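Local coordinates for protein insecticidal Delta-Endotoxin Cry8Ea1 (Bacillus Thuringiensis, PDB 3EB7) that is toxic to soil-dwelling beetle larvae, probably by binding gut-cell receptors and forming a membrane pore, as in related three-domain Cry toxins, at residues K8-L13 with T212-D217; S196-W201 with G254-S259; S463-G468 with G473-F478. All blocks are in the same frame, centred on the assembly; numbering follows the deposited sequence.

Contact 1 (K8-L13 with T212-D217); sequences KTAISL and TLSVLD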
# COMPACT_ATOMS: atom_id res chain seq x y z
N LYS A 8 -0.18 13.24 -1.87
CA LYS A 8 -0.75 13.73 -0.65
C LYS A 8 -2.24 13.41 -0.63
O LYS A 8 -2.75 12.88 0.33
CB LYS A 8 -0.45 15.23 -0.54
CG LYS A 8 -0.53 15.80 0.84
CD LYS A 8 -0.42 17.32 0.78
CE LYS A 8 -1.23 17.99 1.91
NZ LYS A 8 -2.59 18.42 1.46
N THR A 9 -2.92 13.69 -1.73
CA THR A 9 -4.36 13.45 -1.86
C THR A 9 -4.71 11.97 -1.74
O THR A 9 -5.61 11.59 -0.99
CB THR A 9 -4.86 13.97 -3.21
OG1 THR A 9 -4.58 15.37 -3.28
CG2 THR A 9 -6.38 13.74 -3.37
N ALA A 10 -4.01 11.15 -2.51
CA ALA A 10 -4.23 9.72 -2.56
C ALA A 10 -3.96 9.06 -1.22
O ALA A 10 -4.71 8.17 -0.81
CB ALA A 10 -3.35 9.11 -3.65
N ILE A 11 -2.90 9.48 -0.52
CA ILE A 11 -2.59 8.88 0.80
C ILE A 11 -3.66 9.23 1.82
O ILE A 11 -4.07 8.39 2.63
CB ILE A 11 -1.20 9.28 1.31
CG1 ILE A 11 -0.14 8.39 0.65
CG2 ILE A 11 -1.12 9.15 2.81
CD1 ILE A 11 1.28 8.85 0.91
N SER A 12 -4.12 10.48 1.77
CA SER A 12 -5.15 10.97 2.65
C SER A 12 -6.47 10.22 2.44
O SER A 12 -7.18 9.86 3.41
CB SER A 12 -5.32 12.46 2.36
OG SER A 12 -6.50 12.96 2.95
N LEU A 13 -6.82 10.00 1.17
CA LEU A 13 -8.03 9.31 0.79
C LEU A 13 -8.00 7.88 1.26
O LEU A 13 -8.97 7.45 1.87
CB LEU A 13 -8.27 9.39 -0.71
CG LEU A 13 -9.33 10.35 -1.26
CD1 LEU A 13 -9.79 11.46 -0.30
CD2 LEU A 13 -8.80 10.95 -2.51
N THR A 212 1.78 2.84 -6.75
CA THR A 212 1.35 1.96 -5.69
C THR A 212 0.47 2.76 -4.73
O THR A 212 -0.62 2.31 -4.36
CB THR A 212 2.55 1.42 -4.92
OG1 THR A 212 3.42 0.74 -5.83
CG2 THR A 212 2.11 0.46 -3.77
N LEU A 213 0.97 3.94 -4.31
CA LEU A 213 0.25 4.87 -3.45
C LEU A 213 -1.04 5.40 -4.06
O LEU A 213 -2.05 5.43 -3.39
CB LEU A 213 1.15 6.07 -3.06
CG LEU A 213 2.38 5.77 -2.25
CD1 LEU A 213 3.31 6.93 -2.29
CD2 LEU A 213 2.02 5.35 -0.82
N SER A 214 -1.00 5.80 -5.33
CA SER A 214 -2.13 6.49 -6.00
C SER A 214 -3.15 5.59 -6.71
O SER A 214 -4.21 6.07 -7.14
CB SER A 214 -1.62 7.50 -7.04
OG SER A 214 -0.66 8.38 -6.48
N VAL A 215 -2.80 4.32 -6.91
CA VAL A 215 -3.62 3.48 -7.75
C VAL A 215 -3.81 2.16 -7.02
O VAL A 215 -4.91 1.86 -6.63
CB VAL A 215 -3.02 3.26 -9.19
CG1 VAL A 215 -3.89 2.20 -9.97
CG2 VAL A 215 -3.03 4.53 -9.97
N LEU A 216 -2.74 1.41 -6.84
CA LEU A 216 -2.80 0.11 -6.19
C LEU A 216 -3.40 0.09 -4.80
O LEU A 216 -4.24 -0.76 -4.51
CB LEU A 216 -1.42 -0.58 -6.18
CG LEU A 216 -0.80 -0.86 -7.56
CD1 LEU A 216 0.41 -1.66 -7.29
CD2 LEU A 216 -1.79 -1.58 -8.58
N ASP A 217 -2.99 1.02 -3.94
CA ASP A 217 -3.46 1.05 -2.53
C ASP A 217 -4.97 1.25 -2.43
O ASP A 217 -5.63 0.58 -1.62
CB ASP A 217 -2.72 2.10 -1.67
CG ASP A 217 -1.25 1.68 -1.32
OD1 ASP A 217 -0.88 0.49 -1.64
OD2 ASP A 217 -0.47 2.52 -0.74
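Ala10 points its methyl group at the backbone of helix 198-220, and its CB comes to 3.7 Å from Ser214 CA. The carbonyl of Leu213 lies beside the same methyl, with Ala10 CB 3.9 Å from Leu213 O. A side chain this small goes with a close approach of the two segments, whose axes come to 8.5 Å and cross at 43° with both helices running in broadly the same direction. Ser214 lines the methyl with CB and OG, yet its hydroxyl is spent on another partner: OG lies beside its own backbone N (chi1 -52°), and from there it bonds to Glu210 O one turn back. Ser214 sits in a widened, pi-type turn in which Asp217 N bonds to Thr212 O at 2.7 Å, while Val215 turns to the other side, onto helices 133-153 and 161-191. The two helices meeting here are the first and last of the helical bundle that forms the N-terminal domain of Cry toxins, and their contact is buried. One residue on, Ile11 adds the apolar flank. With CG1 anti to the carbonyl carbon (chi1 -81°) and the side chain then extended, CG1 and CD1 both lie 4.0 Å from Leu213 CD2, the two side chains meeting at a slant. Ile11 also touches Pro400 and Ser413, and Leu213 rests on Arg240, which forms a salt bridge with Asp217.

Contact 2 (S196-W201 with G254-S259); sequences SNAKQW and GSWYDS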
# COMPACT_ATOMS: atom_id res chain seq x y z
N SER A 196 18.15 1.05 -18.99
CA SER A 196 19.45 0.43 -18.86
C SER A 196 20.36 1.19 -17.87
O SER A 196 21.32 0.59 -17.36
CB SER A 196 20.09 0.39 -20.23
OG SER A 196 20.30 1.74 -20.67
N ASN A 197 20.08 2.47 -17.60
CA ASN A 197 20.98 3.23 -16.71
C ASN A 197 20.35 3.61 -15.37
O ASN A 197 19.16 3.41 -15.15
CB ASN A 197 21.60 4.47 -17.41
CG ASN A 197 20.55 5.50 -17.78
OD1 ASN A 197 19.56 5.71 -17.05
ND2 ASN A 197 20.74 6.16 -18.92
N ALA A 198 21.16 4.18 -14.49
CA ALA A 198 20.71 4.49 -13.11
C ALA A 198 19.66 5.61 -13.05
O ALA A 198 18.80 5.58 -12.21
CB ALA A 198 21.93 4.79 -12.20
N LYS A 199 19.71 6.56 -13.97
CA LYS A 199 18.76 7.65 -14.01
C LYS A 199 17.40 7.07 -14.36
O LYS A 199 16.41 7.38 -13.69
CB LYS A 199 19.18 8.67 -15.07
CG LYS A 199 18.24 9.86 -15.27
CD LYS A 199 18.77 10.74 -16.37
CE LYS A 199 17.73 11.79 -16.84
NZ LYS A 199 18.02 13.15 -16.31
N GLN A 200 17.36 6.23 -15.39
CA GLN A 200 16.14 5.51 -15.72
C GLN A 200 15.63 4.68 -14.55
O GLN A 200 14.44 4.64 -14.30
CB GLN A 200 16.40 4.62 -16.91
CG GLN A 200 16.53 5.42 -18.23
CD GLN A 200 17.06 4.58 -19.36
OE1 GLN A 200 17.81 3.63 -19.15
NE2 GLN A 200 16.69 4.94 -20.58
N TRP A 201 16.52 4.03 -13.80
CA TRP A 201 16.05 3.30 -12.63
C TRP A 201 15.30 4.22 -11.62
O TRP A 201 14.24 3.88 -11.13
CB TRP A 201 17.19 2.52 -11.97
CG TRP A 201 16.62 1.62 -10.94
CD1 TRP A 201 16.23 0.32 -11.09
CD2 TRP A 201 16.34 1.97 -9.57
NE1 TRP A 201 15.71 -0.15 -9.91
CE2 TRP A 201 15.79 0.83 -8.96
CE3 TRP A 201 16.52 3.14 -8.81
CZ2 TRP A 201 15.40 0.82 -7.62
CZ3 TRP A 201 16.12 3.14 -7.47
CH2 TRP A 201 15.58 1.98 -6.89
N GLY A 254 26.13 18.03 -11.05
CA GLY A 254 26.52 16.61 -11.01
C GLY A 254 25.51 15.76 -10.27
O GLY A 254 25.09 16.11 -9.17
N SER A 255 25.11 14.65 -10.88
CA SER A 255 24.20 13.72 -10.20
C SER A 255 24.90 12.41 -9.86
O SER A 255 25.82 11.97 -10.57
CB SER A 255 22.96 13.48 -11.01
OG SER A 255 22.44 14.69 -11.50
N TRP A 256 24.47 11.79 -8.77
CA TRP A 256 25.10 10.55 -8.31
C TRP A 256 25.08 9.48 -9.41
O TRP A 256 26.02 8.69 -9.54
CB TRP A 256 24.44 10.06 -6.99
CG TRP A 256 23.02 9.58 -7.14
CD1 TRP A 256 21.88 10.31 -6.96
CD2 TRP A 256 22.60 8.26 -7.52
NE1 TRP A 256 20.77 9.51 -7.16
CE2 TRP A 256 21.18 8.25 -7.52
CE3 TRP A 256 23.29 7.07 -7.85
CZ2 TRP A 256 20.44 7.13 -7.85
CZ3 TRP A 256 22.57 5.95 -8.18
CH2 TRP A 256 21.14 5.97 -8.16
N TYR A 257 24.03 9.51 -10.23
CA TYR A 257 23.78 8.51 -11.27
C TYR A 257 24.47 8.78 -12.59
O TYR A 257 24.25 8.08 -13.58
CB TYR A 257 22.27 8.35 -11.48
CG TYR A 257 21.48 9.61 -11.81
CD1 TYR A 257 21.84 10.43 -12.89
CD2 TYR A 257 20.34 9.92 -11.11
CE1 TYR A 257 21.09 11.55 -13.22
CE2 TYR A 257 19.59 11.05 -11.41
CZ TYR A 257 19.98 11.86 -12.46
OH TYR A 257 19.24 12.95 -12.77
N ASP A 258 25.30 9.81 -12.61
CA ASP A 258 26.14 10.13 -13.78
C ASP A 258 27.15 9.03 -14.00
O ASP A 258 27.55 8.77 -15.12
CB ASP A 258 26.93 11.42 -13.52
CG ASP A 258 26.11 12.69 -13.75
OD1 ASP A 258 24.97 12.61 -14.30
OD2 ASP A 258 26.65 13.77 -13.37
N SER A 259 27.63 8.43 -12.91
CA SER A 259 28.56 7.32 -13.05
C SER A 259 28.25 6.25 -12.02
O SER A 259 28.75 6.26 -10.91
CB SER A 259 30.00 7.81 -13.00
OG SER A 259 30.90 6.78 -13.34
O HOH W 1 22.66 7.42 -15.42
O HOH W 2 20.76 14.19 -15.46
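Lys199 lays the aliphatic part of its side chain over one face of the Tyr257 ring, so that a charged residue contributes chiefly its hydrocarbon. Its CB stands 3.9 Å from the Tyr257 ring centroid and only 12° off the ring normal, a CH-pi contact. CG, placed anti to the backbone N (chi1 178°), carries the chain on over CE1 and CZ toward the phenol end. There Lys199 NZ comes to 3.7 Å from Tyr257 OH, and water 2, in the ring plane at its edge, joins the two: it accepts from Lys199 NZ at 3.1 Å and makes a weak bond with the hydroxyl. Ser255 CB lies against the opposite face, toward its rim. Beside this CH-pi contact Ala198 CB packs 3.6 Å from Tyr257 CB, and the same methyl approaches Trp256 CZ3 at 4.2 Å. Water 1 donates to Tyr257 O and accepts weakly from Lys199 N. Trp256 also leans on Leu266 and Phe270. The helix of Ala198 and Lys199 starts with a capping box: Asn197 OD1 accepts from Gln200 N in an almost straight 2.8 Å bond, and Gln200 OE1 accepts from Asn197 N and Ser196 N. The last helix of the N-terminal domain thus meets the loop before helix 263-270 by apolar, CH-pi and water-bridged contacts, suggesting that the ammonium and phenol communicate at most loosely, through a water at the exposed margin.

Contact 3 (S463-G468 with G473-F478); sequences SANEVG and GDPISF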
# COMPACT_ATOMS: atom_id res chain seq x y z
N SER A 463 7.25 -15.97 -3.19
CA SER A 463 8.01 -16.32 -4.39
C SER A 463 8.14 -15.11 -5.28
O SER A 463 7.41 -14.13 -5.11
CB SER A 463 7.33 -17.49 -5.11
OG SER A 463 7.25 -18.61 -4.20
N ALA A 464 9.08 -15.17 -6.22
CA ALA A 464 9.33 -14.02 -7.06
C ALA A 464 8.23 -13.93 -8.14
O ALA A 464 8.35 -14.52 -9.22
CB ALA A 464 10.73 -14.09 -7.67
N ASN A 465 7.15 -13.24 -7.80
CA ASN A 465 6.03 -12.94 -8.68
C ASN A 465 5.41 -11.63 -8.14
O ASN A 465 5.72 -11.23 -7.01
CB ASN A 465 5.01 -14.11 -8.67
CG ASN A 465 4.33 -14.30 -7.31
OD1 ASN A 465 3.72 -13.38 -6.76
ND2 ASN A 465 4.42 -15.51 -6.77
N GLU A 466 4.55 -10.97 -8.91
CA GLU A 466 3.86 -9.74 -8.46
C GLU A 466 2.34 -9.92 -8.36
O GLU A 466 1.57 -9.01 -8.70
CB GLU A 466 4.20 -8.55 -9.37
CG GLU A 466 5.72 -8.29 -9.55
CD GLU A 466 6.39 -7.90 -8.25
OE1 GLU A 466 5.68 -7.44 -7.32
OE2 GLU A 466 7.63 -8.03 -8.14
N VAL A 467 1.92 -11.10 -7.91
CA VAL A 467 0.52 -11.39 -7.68
C VAL A 467 -0.08 -10.44 -6.62
O VAL A 467 -1.27 -10.13 -6.64
CB VAL A 467 0.30 -12.91 -7.32
CG1 VAL A 467 -1.13 -13.18 -6.77
CG2 VAL A 467 0.58 -13.79 -8.56
N GLY A 468 0.79 -9.95 -5.73
CA GLY A 468 0.40 -9.03 -4.69
C GLY A 468 0.01 -7.65 -5.17
O GLY A 468 -0.50 -6.87 -4.38
N GLY A 473 0.17 -6.51 -1.05
CA GLY A 473 1.34 -7.19 -0.45
C GLY A 473 1.53 -8.61 -1.02
O GLY A 473 0.70 -9.08 -1.75
N ASP A 474 2.59 -9.29 -0.64
CA ASP A 474 2.90 -10.59 -1.21
C ASP A 474 2.08 -11.77 -0.65
O ASP A 474 1.89 -11.91 0.57
CB ASP A 474 4.38 -10.89 -1.02
CG ASP A 474 5.28 -9.95 -1.83
OD1 ASP A 474 4.88 -9.52 -2.96
OD2 ASP A 474 6.39 -9.66 -1.32
N PRO A 475 1.59 -12.64 -1.54
CA PRO A 475 0.98 -13.89 -1.05
C PRO A 475 2.10 -14.89 -0.69
O PRO A 475 3.26 -14.66 -1.05
CB PRO A 475 0.26 -14.40 -2.30
CG PRO A 475 1.18 -13.93 -3.47
CD PRO A 475 1.61 -12.53 -3.02
N ILE A 476 1.76 -16.00 -0.02
CA ILE A 476 2.68 -17.14 0.10
C ILE A 476 2.23 -18.19 -0.93
O ILE A 476 1.04 -18.44 -1.05
CB ILE A 476 2.78 -17.71 1.58
CG1 ILE A 476 3.25 -16.65 2.60
CG2 ILE A 476 3.72 -18.92 1.68
CD1 ILE A 476 4.44 -15.90 2.19
N SER A 477 3.17 -18.78 -1.67
CA SER A 477 2.88 -19.73 -2.77
C SER A 477 3.27 -21.18 -2.43
O SER A 477 4.26 -21.39 -1.75
CB SER A 477 3.65 -19.34 -4.04
OG SER A 477 3.44 -17.96 -4.34
N PHE A 478 2.50 -22.16 -2.91
CA PHE A 478 2.90 -23.57 -2.81
C PHE A 478 2.81 -24.24 -4.16
O PHE A 478 1.80 -24.14 -4.83
CB PHE A 478 2.06 -24.31 -1.78
CG PHE A 478 2.04 -23.65 -0.44
CD1 PHE A 478 1.10 -22.66 -0.14
CD2 PHE A 478 2.98 -24.00 0.53
CE1 PHE A 478 1.12 -22.01 1.10
CE2 PHE A 478 2.98 -23.36 1.79
CZ PHE A 478 2.06 -22.37 2.07
O HOH W 3 4.48 -15.89 -3.16
O HOH W 4 6.00 -18.55 -1.36
O HOH W 5 3.61 -10.58 -4.94
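Ser477 points its side chain at the loop 463-468, and its CB already meets Ser463 OG at 3.7 Å. A chi1 of -50° turns the hydroxyl away from the carbonyl carbon, and OG shares a 2.6 Å hydrogen bond with water 3. Ser477 OG also has Asn465 ND2 at 3.6 Å and Ser463 OG at 3.9 Å. Water 3 accepts from Ser463 N and donates to Pro475 O, and water 4 links Ser463 OG with Ser477 N, so water bridges the two segments here. The carbonyl end of the Asn465 amide turns back on its own loop: OD1 accepts from Val467 N at 3.1 Å, an Asx turn. The turn belongs to the C-terminal domain, a beta sandwich of jelly-roll type in Cry toxins, in which strand 476-478 pairs antiparallel with strand 578-588. Tyr579 of that strand touches Asn465, Val467 and Ser477 alike. Val467 CB packs 4.1 Å from Pro475 CG, the two side chains crossing at about a right angle. Water 5 accepts from Gly468 N and lies close to Asn465 O and Asp474 OD1. Gly468, having no side chain, brings its CA within 3.0 Å of Gly473 O. A weak hydrogen bond of 3.4 Å runs from Gly473 N to Gly468 O.

The three contacts sample three places in a multidomain toxin: contact 1 lies within the helical N-terminal domain, contact 2 joins that domain to the following one, and contact 3 closes a short turn in the C-terminal part. Contacts 1 and 2 share helix 198-220, contact 2 at its start and contact 1 farther along, with centres 27 Å apart and nearest atoms about 12 Å apart. Contact 3 lies closer to contact 1, its centre 22 Å away and its nearest atoms about 6 Å away, without touching. From contact 2 it is separated by 30 Å between centres. Along the chain, the segments of contacts 1 and 2 alternate, whereas contact 3 follows both.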